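Local coordinates for putative type VI secretion protein (Escherichia coli, PDB 6SKI) that acts as a phospholipase toxin effector of the type VI secretion system, loaded onto the VgrG spike and probably attacking membrane lipids of target cells, at residues A[32-36]-A[115-121]; A[44-50]-A[94-100]; A[316-320]-A[411-415]. Numbering follows the deposited sequence.

Interaction 1 of 3, residues A[32-36]-A[115-121]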
loop_
_atom_site.group_PDB
_atom_site.type_symbol
_atom_site.label_atom_id
_atom_site.label_comp_id
_atom_site.label_asym_id
_atom_site.label_seq_id
_atom_site.Cartn_x
_atom_site.Cartn_y
_atom_site.Cartn_z
ATOM N N ALA A 32 -4.383 32.899 -21.618
ATOM C CA ALA A 32 -4.725 31.650 -20.957
ATOM C C ALA A 32 -3.863 31.481 -19.716
ATOM O O ALA A 32 -2.637 31.615 -19.784
ATOM C CB ALA A 32 -4.544 30.459 -21.897
ATOM N N ARG A 33 -4.510 31.196 -18.588
ATOM C CA ARG A 33 -3.794 30.879 -17.362
ATOM C C ARG A 33 -2.905 29.666 -17.577
ATOM O O ARG A 33 -3.171 28.822 -18.431
ATOM C CB ARG A 33 -4.775 30.560 -16.240
ATOM C CG ARG A 33 -5.172 31.702 -15.344
ATOM C CD ARG A 33 -6.196 31.185 -14.356
ATOM N NE ARG A 33 -7.402 30.737 -15.043
ATOM C CZ ARG A 33 -8.341 29.975 -14.495
ATOM N NH1 ARG A 33 -8.217 29.561 -13.245
ATOM N NH2 ARG A 33 -9.405 29.624 -15.201
ATOM N N GLY A 34 -1.837 29.580 -16.794
ATOM C CA GLY A 34 -1.076 28.354 -16.654
ATOM C C GLY A 34 -1.290 27.792 -15.257
ATOM O O GLY A 34 -0.826 28.368 -14.273
ATOM N N VAL A 35 -2.003 26.671 -15.189
ATOM C CA VAL A 35 -2.364 26.067 -13.911
ATOM C C VAL A 35 -1.470 24.861 -13.653
ATOM O O VAL A 35 -1.262 24.025 -14.539
ATOM C CB VAL A 35 -3.859 25.700 -13.861
ATOM C CG1 VAL A 35 -4.688 26.859 -14.374
ATOM C CG2 VAL A 35 -4.166 24.451 -14.657
ATOM N N THR A 36 -0.871 24.820 -12.468
ATOM C CA THR A 36 -0.127 23.646 -12.029
ATOM C C THR A 36 -1.106 22.621 -11.477
ATOM O O THR A 36 -1.679 22.817 -10.403
ATOM C CB THR A 36 0.905 24.030 -10.977
ATOM O OG1 THR A 36 1.497 25.287 -11.327
ATOM C CG2 THR A 36 1.986 22.975 -10.887
ATOM N N LEU A 115 -12.268 25.234 -11.250
ATOM C CA LEU A 115 -11.265 26.212 -10.874
ATOM C C LEU A 115 -11.879 27.604 -10.803
ATOM O O LEU A 115 -12.889 27.904 -11.443
ATOM C CB LEU A 115 -10.097 26.204 -11.857
ATOM C CG LEU A 115 -9.491 24.837 -12.162
ATOM C CD1 LEU A 115 -8.267 24.986 -13.036
ATOM C CD2 LEU A 115 -9.156 24.112 -10.876
ATOM N N LYS A 116 -11.252 28.455 -10.003
ATOM C CA LYS A 116 -11.698 29.829 -9.875
ATOM C C LYS A 116 -11.153 30.660 -11.032
ATOM O O LYS A 116 -10.335 30.203 -11.833
ATOM C CB LYS A 116 -11.259 30.407 -8.533
ATOM C CG LYS A 116 -11.379 29.421 -7.387
ATOM C CD LYS A 116 -11.855 30.088 -6.114
ATOM C CE LYS A 116 -12.723 29.141 -5.307
ATOM N NZ LYS A 116 -13.756 28.480 -6.151
ATOM N N LYS A 117 -11.626 31.903 -11.118
ATOM C CA LYS A 117 -11.181 32.796 -12.179
ATOM C C LYS A 117 -9.688 33.082 -12.109
ATOM O O LYS A 117 -9.094 33.479 -13.116
ATOM C CB LYS A 117 -11.961 34.109 -12.110
ATOM C CG LYS A 117 -13.292 34.089 -12.842
ATOM C CD LYS A 117 -14.143 35.328 -12.558
ATOM C CE LYS A 117 -13.351 36.637 -12.460
ATOM N NZ LYS A 117 -12.271 36.814 -13.480
ATOM N N ASP A 118 -9.067 32.885 -10.947
ATOM C CA ASP A 118 -7.674 33.249 -10.732
ATOM C C ASP A 118 -6.819 32.066 -10.303
ATOM O O ASP A 118 -5.623 32.242 -10.043
ATOM C CB ASP A 118 -7.587 34.358 -9.681
ATOM C CG ASP A 118 -7.316 35.715 -10.286
ATOM O OD1 ASP A 118 -6.914 36.629 -9.538
ATOM O OD2 ASP A 118 -7.506 35.870 -11.510
ATOM N N GLN A 119 -7.393 30.869 -10.226
ATOM C CA GLN A 119 -6.689 29.729 -9.654
ATOM C C GLN A 119 -5.631 29.215 -10.622
ATOM O O GLN A 119 -5.950 28.804 -11.742
ATOM C CB GLN A 119 -7.680 28.626 -9.302
ATOM C CG GLN A 119 -7.075 27.500 -8.501
ATOM C CD GLN A 119 -8.111 26.527 -8.001
ATOM O OE1 GLN A 119 -9.279 26.873 -7.845
ATOM N NE2 GLN A 119 -7.692 25.297 -7.748
ATOM N N THR A 120 -4.372 29.230 -10.187
ATOM C CA THR A 120 -3.251 28.768 -10.993
ATOM C C THR A 120 -2.626 27.490 -10.452
ATOM O O THR A 120 -1.565 27.079 -10.932
ATOM C CB THR A 120 -2.188 29.863 -11.099
ATOM O OG1 THR A 120 -2.129 30.596 -9.871
ATOM C CG2 THR A 120 -2.516 30.812 -12.237
ATOM N N SER A 121 -3.245 26.860 -9.459
ATOM C CA SER A 121 -2.796 25.567 -8.968
ATOM C C SER A 121 -4.016 24.770 -8.542
ATOM O O SER A 121 -4.879 25.279 -7.824
ATOM C CB SER A 121 -1.820 25.701 -7.796
ATOM O OG SER A 121 -0.964 26.814 -7.961
#
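A parallel strand pairing at its very beginning, this surface contact lies far from the centre of the chain, where the loop after helix 101-108 comes alongside strand 22-43 and turns into strand 121-128. Thr36 N donates to Thr120 O (2.8 Å), and Thr36 and Ser121 form a parallel bridge with their CA atoms 4.5 Å apart; a backbone bond between Thr36 and Ala122 carries the pairing onward. Two CA-H...O contacts tighten the same place, Val35 CA to Thr120 O (3.2 Å) and Ser121 CA to Thr36 O (3.3 Å). Before the strand begins, the loop curls round the end of Arg33. Arg33 NH1 donates to Gln119 O (2.8 Å) and lies 2.6 Å from Lys116 O, while Lys117 O sits over one face of the guanidinium. Gln119 braces the curl from within, NE2 donating to Ser121 O (2.8 Å) and also to Asp112. Val35 CG1 meets Leu115 CD1 at 4.3 Å, and both side chains rest on Phe184 of strand 184-195. Within the two segments the guanidinium is met by main-chain carbonyls, one of them, Gln119 O, by a hydrogen bond, so its charge faces oxygens of the turning loop.

Interaction 2 of 3, residues A[44-50]-A[94-100]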
loop_
_atom_site.group_PDB
_atom_site.type_symbol
_atom_site.label_atom_id
_atom_site.label_comp_id
_atom_site.label_asym_id
_atom_site.label_seq_id
_atom_site.Cartn_x
_atom_site.Cartn_y
_atom_site.Cartn_z
ATOM N N ASP A 44 -2.835 2.033 -1.990
ATOM C CA ASP A 44 -3.139 1.479 -0.685
ATOM C C ASP A 44 -2.501 0.105 -0.525
ATOM O O ASP A 44 -2.057 -0.524 -1.486
ATOM C CB ASP A 44 -4.649 1.392 -0.488
ATOM C CG ASP A 44 -5.052 1.478 0.963
ATOM O OD1 ASP A 44 -4.169 1.357 1.835
ATOM O OD2 ASP A 44 -6.252 1.668 1.234
ATOM N N GLY A 45 -2.445 -0.351 0.714
ATOM C CA GLY A 45 -2.206 -1.744 1.013
ATOM C C GLY A 45 -3.522 -2.475 1.125
ATOM O O GLY A 45 -4.474 -2.195 0.388
ATOM N N THR A 46 -3.602 -3.404 2.065
ATOM C CA THR A 46 -4.929 -3.867 2.413
ATOM C C THR A 46 -5.641 -2.774 3.204
ATOM O O THR A 46 -5.023 -1.995 3.937
ATOM C CB THR A 46 -4.860 -5.166 3.214
ATOM O OG1 THR A 46 -3.831 -6.003 2.673
ATOM C CG2 THR A 46 -6.180 -5.905 3.132
ATOM N N GLY A 47 -6.954 -2.710 3.042
ATOM C CA GLY A 47 -7.716 -1.684 3.721
ATOM C C GLY A 47 -8.888 -2.276 4.463
ATOM O O GLY A 47 -8.721 -3.219 5.240
ATOM N N ASN A 48 -10.086 -1.746 4.224
ATOM C CA ASN A 48 -11.301 -2.313 4.802
ATOM C C ASN A 48 -11.739 -3.525 3.976
ATOM O O ASN A 48 -12.883 -3.655 3.542
ATOM C CB ASN A 48 -12.391 -1.253 4.875
ATOM C CG ASN A 48 -13.128 -1.271 6.192
ATOM O OD1 ASN A 48 -13.252 -2.313 6.831
ATOM N ND2 ASN A 48 -13.617 -0.113 6.612
ATOM N N ASN A 49 -10.782 -4.427 3.771
ATOM C CA ASN A 49 -10.957 -5.577 2.900
ATOM C C ASN A 49 -10.227 -6.764 3.505
ATOM O O ASN A 49 -9.333 -6.606 4.340
ATOM C CB ASN A 49 -10.420 -5.313 1.488
ATOM C CG ASN A 49 -11.042 -4.097 0.842
ATOM O OD1 ASN A 49 -10.350 -3.288 0.227
ATOM N ND2 ASN A 49 -12.355 -3.966 0.966
ATOM N N ARG A 50 -10.617 -7.954 3.074
ATOM C CA ARG A 50 -9.883 -9.160 3.413
ATOM C C ARG A 50 -8.797 -9.418 2.376
ATOM O O ARG A 50 -8.884 -8.981 1.227
ATOM C CB ARG A 50 -10.819 -10.364 3.498
ATOM C CG ARG A 50 -11.989 -10.172 4.437
ATOM C CD ARG A 50 -12.876 -11.401 4.466
ATOM N NE ARG A 50 -13.361 -11.686 5.811
ATOM C CZ ARG A 50 -14.355 -11.034 6.406
ATOM N NH1 ARG A 50 -14.981 -10.051 5.774
ATOM N NH2 ARG A 50 -14.724 -11.366 7.635
ATOM N N SER A 94 -12.008 -14.880 7.179
ATOM C CA SER A 94 -10.661 -14.488 7.569
ATOM C C SER A 94 -10.652 -13.098 8.186
ATOM O O SER A 94 -11.704 -12.515 8.443
ATOM C CB SER A 94 -9.717 -14.534 6.366
ATOM O OG SER A 94 -9.019 -15.764 6.312
ATOM N N TYR A 95 -9.454 -12.574 8.420
ATOM C CA TYR A 95 -9.311 -11.259 9.024
ATOM C C TYR A 95 -9.639 -10.170 8.012
ATOM O O TYR A 95 -9.141 -10.185 6.883
ATOM C CB TYR A 95 -7.889 -11.078 9.554
ATOM C CG TYR A 95 -7.558 -9.671 9.996
ATOM C CD1 TYR A 95 -6.776 -8.841 9.207
ATOM C CD2 TYR A 95 -8.021 -9.177 11.205
ATOM C CE1 TYR A 95 -6.469 -7.558 9.607
ATOM C CE2 TYR A 95 -7.719 -7.896 11.613
ATOM C CZ TYR A 95 -6.943 -7.090 10.811
ATOM O OH TYR A 95 -6.640 -5.812 11.215
ATOM N N ARG A 96 -10.482 -9.227 8.417
ATOM C CA ARG A 96 -10.746 -8.021 7.648
ATOM C C ARG A 96 -10.129 -6.827 8.357
ATOM O O ARG A 96 -10.317 -6.644 9.563
ATOM C CB ARG A 96 -12.244 -7.788 7.460
ATOM C CG ARG A 96 -12.556 -6.755 6.395
ATOM C CD ARG A 96 -13.938 -6.153 6.577
ATOM N NE ARG A 96 -14.450 -5.549 5.350
ATOM C CZ ARG A 96 -14.746 -6.218 4.238
ATOM N NH1 ARG A 96 -14.605 -7.536 4.184
ATOM N NH2 ARG A 96 -15.200 -5.567 3.179
ATOM N N GLY A 97 -9.399 -6.008 7.600
ATOM C CA GLY A 97 -8.751 -4.843 8.155
ATOM C C GLY A 97 -9.664 -3.637 8.191
ATOM O O GLY A 97 -10.826 -3.676 7.791
ATOM N N TYR A 98 -9.114 -2.541 8.687
ATOM C CA TYR A 98 -9.809 -1.270 8.776
ATOM C C TYR A 98 -9.224 -0.315 7.745
ATOM O O TYR A 98 -8.307 -0.658 6.997
ATOM C CB TYR A 98 -9.703 -0.709 10.195
ATOM C CG TYR A 98 -10.675 0.398 10.522
ATOM C CD1 TYR A 98 -12.032 0.245 10.304
ATOM C CD2 TYR A 98 -10.232 1.592 11.067
ATOM C CE1 TYR A 98 -12.919 1.254 10.609
ATOM C CE2 TYR A 98 -11.110 2.603 11.377
ATOM C CZ TYR A 98 -12.452 2.430 11.146
ATOM O OH TYR A 98 -13.331 3.439 11.454
ATOM N N TYR A 99 -9.771 0.893 7.705
ATOM C CA TYR A 99 -9.257 1.913 6.804
ATOM C C TYR A 99 -7.802 2.213 7.128
ATOM O O TYR A 99 -7.432 2.394 8.291
ATOM C CB TYR A 99 -10.100 3.178 6.924
ATOM C CG TYR A 99 -11.483 3.033 6.349
ATOM C CD1 TYR A 99 -11.674 2.518 5.079
ATOM C CD2 TYR A 99 -12.600 3.402 7.081
ATOM C CE1 TYR A 99 -12.936 2.382 4.549
ATOM C CE2 TYR A 99 -13.867 3.267 6.561
ATOM C CZ TYR A 99 -14.030 2.757 5.293
ATOM O OH TYR A 99 -15.293 2.620 4.766
ATOM N N SER A 100 -6.971 2.260 6.094
ATOM C CA SER A 100 -5.556 2.547 6.274
ATOM C C SER A 100 -5.360 4.055 6.335
ATOM O O SER A 100 -6.313 4.835 6.274
ATOM C CB SER A 100 -4.736 1.917 5.155
ATOM O OG SER A 100 -5.417 1.999 3.920
#
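Two arginines come together here, Arg50 NH1 and Arg96 NH1 lying only 3.0 Å apart although both are donors of like charge. Each guanidinium is spread over the opposing segment: that of Arg50 covers Arg96 CB with one face, and that of Arg96 lies over Asn49 CA and Arg50 N. Arg50 itself is tied by weak bonds from its NE (3.2 Å) and NH2 (3.3 Å) to Ser94 O. The two loops run in opposite directions, joined by a weak bond from Gly97 N to Asn49 O (3.3 Å). Asn48 is the centre of an inverse gamma turn in 44-50, closed by a weak bond from Asn49 N to Gly47 O (2.8 Å); the Asn48 side-chain amide lies over one face of the Tyr99 ring, and Asn48 CA approaches Gly97 O at 3.3 Å. Gly97 must be small, since a CB would stand 2.8 Å from Gly47 O. At the far end Ser100 OG donates to Asp44 OD1 at 2.5 Å. In alpha/beta hydrolases the loop after the strand equivalent to 22-43 commonly helps form the oxyanion hole, and Thr46 lies close to the probable catalytic residues. Asp44 directly follows strand 22-43 and bonds through its backbone to Ile128 at the end of strand 121-128, while Ser100 immediately precedes helix 101-108, so their bond links the end of a strand inside the sheet to the start of a helix.

Interaction 3 of 3, residues A[316-320]-A[411-415]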
loop_
_atom_site.group_PDB
_atom_site.type_symbol
_atom_site.label_atom_id
_atom_site.label_comp_id
_atom_site.label_asym_id
_atom_site.label_seq_id
_atom_site.Cartn_x
_atom_site.Cartn_y
_atom_site.Cartn_z
ATOM N N GLY A 316 -4.965 0.193 9.533
ATOM C CA GLY A 316 -5.530 -1.079 9.136
ATOM C C GLY A 316 -6.050 -1.928 10.273
ATOM O O GLY A 316 -6.461 -3.070 10.058
ATOM N N TYR A 317 -6.035 -1.391 11.488
ATOM C CA TYR A 317 -6.509 -2.102 12.666
ATOM C C TYR A 317 -7.868 -1.550 13.071
ATOM O O TYR A 317 -8.045 -0.333 13.158
ATOM C CB TYR A 317 -5.522 -1.973 13.824
ATOM C CG TYR A 317 -4.307 -2.860 13.704
ATOM C CD1 TYR A 317 -4.435 -4.229 13.543
ATOM C CD2 TYR A 317 -3.031 -2.330 13.776
ATOM C CE1 TYR A 317 -3.329 -5.040 13.441
ATOM C CE2 TYR A 317 -1.920 -3.135 13.682
ATOM C CZ TYR A 317 -2.074 -4.487 13.511
ATOM O OH TYR A 317 -0.964 -5.291 13.414
ATOM N N ASN A 318 -8.819 -2.448 13.311
ATOM C CA ASN A 318 -10.169 -2.034 13.653
ATOM C C ASN A 318 -10.214 -1.414 15.049
ATOM O O ASN A 318 -9.395 -1.742 15.913
ATOM C CB ASN A 318 -11.123 -3.219 13.563
ATOM C CG ASN A 318 -10.854 -4.084 12.359
ATOM O OD1 ASN A 318 -9.822 -4.737 12.271
ATOM N ND2 ASN A 318 -11.777 -4.077 11.410
ATOM N N PRO A 319 -11.157 -0.506 15.290
ATOM C CA PRO A 319 -11.230 0.165 16.589
ATOM C C PRO A 319 -11.640 -0.779 17.709
ATOM O O PRO A 319 -12.072 -1.911 17.489
ATOM C CB PRO A 319 -12.293 1.244 16.356
ATOM C CG PRO A 319 -12.251 1.464 14.876
ATOM C CD PRO A 319 -12.126 0.075 14.351
ATOM N N VAL A 320 -11.497 -0.274 18.937
ATOM C CA VAL A 320 -11.700 -1.091 20.131
ATOM C C VAL A 320 -13.143 -1.572 20.238
ATOM O O VAL A 320 -13.404 -2.710 20.651
ATOM C CB VAL A 320 -11.266 -0.306 21.383
ATOM C CG1 VAL A 320 -12.088 -0.708 22.593
ATOM C CG2 VAL A 320 -9.803 -0.543 21.655
ATOM N N ALA A 411 -8.575 -5.683 23.532
ATOM C CA ALA A 411 -9.007 -4.338 23.158
ATOM C C ALA A 411 -7.810 -3.421 22.903
ATOM O O ALA A 411 -7.625 -2.396 23.563
ATOM C CB ALA A 411 -9.935 -3.748 24.223
ATOM N N VAL A 412 -6.995 -3.807 21.928
ATOM C CA VAL A 412 -5.843 -3.001 21.535
ATOM C C VAL A 412 -6.335 -1.800 20.736
ATOM O O VAL A 412 -6.904 -1.970 19.648
ATOM C CB VAL A 412 -4.827 -3.828 20.735
ATOM C CG1 VAL A 412 -3.494 -3.109 20.680
ATOM C CG2 VAL A 412 -4.662 -5.204 21.351
ATOM N N PRO A 413 -6.146 -0.581 21.233
ATOM C CA PRO A 413 -6.598 0.600 20.494
ATOM C C PRO A 413 -5.769 0.849 19.241
ATOM O O PRO A 413 -4.575 0.553 19.187
ATOM C CB PRO A 413 -6.430 1.727 21.516
ATOM C CG PRO A 413 -5.298 1.248 22.355
ATOM C CD PRO A 413 -5.567 -0.208 22.533
ATOM N N ASN A 414 -6.428 1.398 18.220
ATOM C CA ASN A 414 -5.816 1.668 16.925
ATOM C C ASN A 414 -5.497 3.145 16.718
ATOM O O ASN A 414 -5.461 3.611 15.574
ATOM C CB ASN A 414 -6.724 1.163 15.805
ATOM C CG ASN A 414 -7.935 2.047 15.592
ATOM O OD1 ASN A 414 -8.450 2.650 16.530
ATOM N ND2 ASN A 414 -8.396 2.127 14.352
ATOM N N ASP A 415 -5.253 3.888 17.791
ATOM C CA ASP A 415 -5.145 5.336 17.718
ATOM C C ASP A 415 -3.751 5.835 17.364
ATOM O O ASP A 415 -3.559 7.049 17.261
ATOM C CB ASP A 415 -5.573 5.957 19.049
ATOM C CG ASP A 415 -7.020 5.691 19.375
ATOM O OD1 ASP A 415 -7.897 6.191 18.644
ATOM O OD2 ASP A 415 -7.282 4.978 20.364
#
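One hydrogen bond crosses between these loops: Asn414 ND2 donates to Tyr317 O at 2.8 Å, a weak bond with a bent angle of 130° at the hydrogen. Asn414 points its CA-to-CB bond toward 316-320, with CB 3.9 Å from Tyr317 CB and OD1 3.7 Å from Pro319 CA. His487 bridges the two segments by two means: its ring stacks on Tyr317 and its NE2 bonds weakly to Pro413 O. Segment 316-320 belongs to the Tle1-like catalytic domain, of the alpha/beta-hydrolase clan, and follows strand 303-306, an outer strand of its sheet; 411-415 is the short connection between strand 398-409 and helix 416-431. The contact therefore joins a loop of the hydrolase sheet to the loop that leads into helix 416-431, more than ninety residues further on. The two segments run in broadly opposite directions, 133° apart, so Val320 meets residues 411-413 and Tyr317 meets Asn414. Apolar contact is concentrated on Val320. Val320 CG1 lies 4.1 Å from Ala411 CB and Val320 CG2 4.1 Å from Pro413 CB; CG2 also packs on the backbone, at Ala411 O (3.4 Å) and Pro413 CA (3.6 Å).

Interactions 2 and 3 adjoin, their centres 13 Å apart: Tyr98 N and Gly316 O, 3.0 Å from each other, make a probable hydrogen bond, and Tyr98 CB packs 3.4 Å from Tyr317 O. Residues 94-100 thus lie between 44-50 and 316-320 and join these two loops near the probable Ser-His-Asp triad of Ser197, His310 and Asp245, close to which Thr46 and Tyr317 lie without touching it. Interaction 1 is remote, its centre about 38 Å from that of interaction 2 and about 42 Å from that of interaction 3. Yet strand 22-43 connects it with interaction 2: 32-36 lies on the strand, and 44-50 begins where the strand ends.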